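Long-range contact in (S)-imine reductase (Streptomyces sp. GF3546, PDB 4OQY), which reduces imines to amines with S-selectivity, probably drawing hydride from NADPH bound at its Rossmann-fold domain: residues 20-25 and 149-154. Sequence-based numbering, arbitrary orientation.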
ATOM      1  N   ASN B  20      -7.670 -24.840  18.536  1.00 26.32           N
ATOM      2  CA  ASN B  20      -8.522 -24.213  19.574  1.00 27.63           C
ATOM      3  C   ASN B  20      -9.892 -23.912  19.033  1.00 27.65           C
ATOM      4  O   ASN B  20     -10.895 -24.154  19.687  1.00 28.59           O
ATOM      5  CB  ASN B  20      -7.894 -22.924  20.111  1.00 28.37           C
ATOM      6  CG  ASN B  20      -6.786 -23.187  21.124  1.00 29.06           C
ATOM      7  OD1 ASN B  20      -5.676 -22.664  20.999  1.00 29.25           O
ATOM      8  ND2 ASN B  20      -7.092 -23.976  22.146  1.00 29.64           N
ATOM      9  N   THR B  21      -9.919 -23.404  17.812  1.00 27.19           N
ATOM     10  CA  THR B  21     -11.167 -23.089  17.151  1.00 27.30           C
ATOM     11  C   THR B  21     -12.008 -24.343  16.860  1.00 27.06           C
ATOM     12  O   THR B  21     -13.244 -24.342  17.066  1.00 27.14           O
ATOM     13  CB  THR B  21     -10.908 -22.284  15.877  1.00 26.99           C
ATOM     14  OG1 THR B  21     -10.344 -21.020  16.249  1.00 27.39           O
ATOM     15  CG2 THR B  21     -12.197 -22.059  15.120  1.00 27.28           C
ATOM     16  N   PHE B  22     -11.356 -25.406  16.392  1.00 26.05           N
ATOM     17  CA  PHE B  22     -12.051 -26.683  16.178  1.00 26.03           C
ATOM     18  C   PHE B  22     -12.649 -27.227  17.485  1.00 26.90           C
ATOM     19  O   PHE B  22     -13.811 -27.676  17.529  1.00 27.66           O
ATOM     20  CB  PHE B  22     -11.096 -27.736  15.557  1.00 24.98           C
ATOM     21  CG  PHE B  22     -10.945 -27.660  14.049  1.00 24.30           C
ATOM     22  CD1 PHE B  22     -12.048 -27.545  13.227  1.00 24.35           C
ATOM     23  CD2 PHE B  22      -9.691 -27.820  13.458  1.00 23.54           C
ATOM     24  CE1 PHE B  22     -11.914 -27.500  11.861  1.00 23.93           C
ATOM     25  CE2 PHE B  22      -9.548 -27.793  12.078  1.00 23.01           C
ATOM     26  CZ  PHE B  22     -10.658 -27.641  11.279  1.00 23.27           C
ATOM     27  N   LEU B  23     -11.859 -27.174  18.554  1.00 27.30           N
ATOM     28  CA  LEU B  23     -12.305 -27.643  19.855  1.00 28.33           C
ATOM     29  C   LEU B  23     -13.433 -26.778  20.419  1.00 29.31           C
ATOM     30  O   LEU B  23     -14.407 -27.310  20.929  1.00 29.84           O
ATOM     31  CB  LEU B  23     -11.153 -27.647  20.852  1.00 28.38           C
ATOM     32  CG  LEU B  23     -10.066 -28.676  20.586  1.00 27.57           C
ATOM     33  CD1 LEU B  23      -8.924 -28.419  21.541  1.00 27.67           C
ATOM     34  CD2 LEU B  23     -10.617 -30.085  20.744  1.00 27.68           C
ATOM     35  N   ASP B  24     -13.309 -25.457  20.301  1.00 29.95           N
ATOM     36  CA  ASP B  24     -14.389 -24.520  20.703  1.00 31.26           C
ATOM     37  C   ASP B  24     -15.721 -24.870  20.082  1.00 31.48           C
ATOM     38  O   ASP B  24     -16.778 -24.640  20.678  1.00 32.00           O
ATOM     39  CB  ASP B  24     -14.054 -23.090  20.279  1.00 31.73           C
ATOM     40  CG  ASP B  24     -12.912 -22.474  21.097  1.00 32.18           C
ATOM     41  OD1 ASP B  24     -12.493 -23.052  22.113  1.00 32.95           O
ATOM     42  OD2 ASP B  24     -12.430 -21.389  20.721  1.00 32.61           O
ATOM     43  N   ASN B  25     -15.675 -25.413  18.870  1.00 30.54           N
ATOM     44  CA  ASN B  25     -16.889 -25.749  18.149  1.00 30.92           C
ATOM     45  C   ASN B  25     -17.295 -27.224  18.240  1.00 30.86           C
ATOM     46  O   ASN B  25     -18.155 -27.666  17.495  1.00 31.29           O
ATOM     47  CB  ASN B  25     -16.763 -25.308  16.682  1.00 30.59           C
ATOM     48  CG  ASN B  25     -16.783 -23.794  16.513  1.00 30.96           C
ATOM     49  OD1 ASN B  25     -15.738 -23.134  16.455  1.00 30.54           O
ATOM     50  ND2 ASN B  25     -17.981 -23.231  16.464  1.00 31.80           N
ATOM     51  N   LEU B 149     -14.180 -27.188   7.156  1.00 28.11           N
ATOM     52  CA  LEU B 149     -13.255 -26.083   6.906  1.00 27.39           C
ATOM     53  C   LEU B 149     -13.857 -24.711   7.313  1.00 27.56           C
ATOM     54  O   LEU B 149     -13.145 -23.827   7.783  1.00 26.75           O
ATOM     55  CB  LEU B 149     -12.830 -26.097   5.444  1.00 27.09           C
ATOM     56  CG  LEU B 149     -12.058 -27.354   5.024  1.00 26.64           C
ATOM     57  CD1 LEU B 149     -11.924 -27.421   3.505  1.00 26.67           C
ATOM     58  CD2 LEU B 149     -10.686 -27.423   5.691  1.00 26.07           C
ATOM     59  N   LYS B 150     -15.171 -24.554   7.147  1.00 28.33           N
ATOM     60  CA  LYS B 150     -15.850 -23.307   7.505  1.00 29.23           C
ATOM     61  C   LYS B 150     -15.769 -22.958   8.972  1.00 29.12           C
ATOM     62  O   LYS B 150     -16.084 -21.828   9.367  1.00 29.87           O
ATOM     63  CB  LYS B 150     -17.325 -23.376   7.163  1.00 30.54           C
ATOM     64  CG  LYS B 150     -17.683 -23.038   5.743  1.00 31.32           C
ATOM     65  CD  LYS B 150     -19.162 -23.449   5.558  1.00 32.83           C
ATOM     66  CE  LYS B 150     -19.876 -23.751   6.878  1.00 33.94           C
ATOM     67  NZ  LYS B 150     -21.298 -24.202   6.787  1.00 35.41           N
ATOM     68  N   VAL B 151     -15.429 -23.934   9.797  1.00 28.49           N
ATOM     69  CA  VAL B 151     -15.325 -23.653  11.219  1.00 28.42           C
ATOM     70  C   VAL B 151     -14.129 -22.713  11.428  1.00 27.58           C
ATOM     71  O   VAL B 151     -14.159 -21.844  12.285  1.00 27.39           O
ATOM     72  CB  VAL B 151     -15.194 -24.953  12.036  1.00 28.51           C
ATOM     73  CG1 VAL B 151     -14.937 -24.635  13.486  1.00 28.96           C
ATOM     74  CG2 VAL B 151     -16.462 -25.793  11.909  1.00 29.06           C
ATOM     75  N   LEU B 152     -13.085 -22.854  10.610  1.00 26.22           N
ATOM     76  CA  LEU B 152     -11.914 -22.006  10.788  1.00 25.70           C
ATOM     77  C   LEU B 152     -12.142 -20.580  10.277  1.00 25.75           C
ATOM     78  O   LEU B 152     -11.754 -19.593  10.919  1.00 25.79           O
ATOM     79  CB  LEU B 152     -10.704 -22.643  10.077  1.00 24.90           C
ATOM     80  CG  LEU B 152     -10.313 -24.044  10.562  1.00 24.72           C
ATOM     81  CD1 LEU B 152      -9.103 -24.553   9.794  1.00 24.21           C
ATOM     82  CD2 LEU B 152     -10.017 -24.050  12.050  1.00 24.92           C
ATOM     83  N   THR B 153     -12.697 -20.489   9.077  1.00 25.73           N
ATOM     84  CA  THR B 153     -12.882 -19.227   8.380  1.00 25.85           C
ATOM     85  C   THR B 153     -13.991 -19.477   7.359  1.00 26.00           C
ATOM     86  O   THR B 153     -14.304 -20.625   7.062  1.00 25.77           O
ATOM     87  CB  THR B 153     -11.603 -18.788   7.583  1.00 25.28           C
ATOM     88  OG1 THR B 153     -11.340 -19.697   6.495  1.00 25.10           O
ATOM     89  CG2 THR B 153     -10.327 -18.677   8.440  1.00 25.03           C
ATOM     90  N   ASN B 154     -14.535 -18.431   6.766  1.00 26.29           N
ATOM     91  CA  ASN B 154     -15.264 -18.606   5.513  1.00 26.65           C
ATOM     92  C   ASN B 154     -14.316 -19.350   4.527  1.00 25.71           C
ATOM     93  O   ASN B 154     -13.090 -19.168   4.571  1.00 25.18           O
ATOM     94  CB  ASN B 154     -15.719 -17.231   4.971  1.00 27.40           C
ATOM     95  CG  ASN B 154     -16.356 -17.292   3.565  1.00 27.97           C
ATOM     96  OD1 ASN B 154     -17.581 -17.341   3.437  1.00 29.42           O
ATOM     97  ND2 ASN B 154     -15.532 -17.273   2.513  1.00 27.77           N
TER
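The ring of Phe22 carries Leu152 on one face: methyl CD2 stands over the ring centre, 3.7 Å from the centroid and only 12° off the normal, a CH-pi contact. Leu152 CG lies 3.7 Å from Phe22 CZ, and CD1 sits near CZ and CE2, which puts the fork over the outer half of the ring as well as its centre. Leu152 CG, anti to its own carbonyl carbon (chi1 -59°), is thus itself at the ring, although the side chain does not set out toward the helix. Val151 CG1 approaches the same ring obliquely, 4.1 Å from Phe22 CD1. This methyl, anti to the valine N (chi1 174°), also meets the side chain of Asn25, 3.7 Å from its CB, and lies 4.1 Å from Thr21 CG2. Thr21 CG2 in turn lies 3.5 Å from the carbonyl O of Val151, while Thr21 OG1 hydrogen-bonds back to Ala17 O within the helix. Between the two segments the join is thus essentially apolar. It packs the C-terminal end of helix 13-24, the first helix of the Rossmann-type domain, against the turn linking helix 139-149 to strand 154-157. Phe22 also rests on Val6 and Val8 of strand 6-9 and Val29 of strand 29-32, where helix 13-24 lies over the parallel part of the sheet.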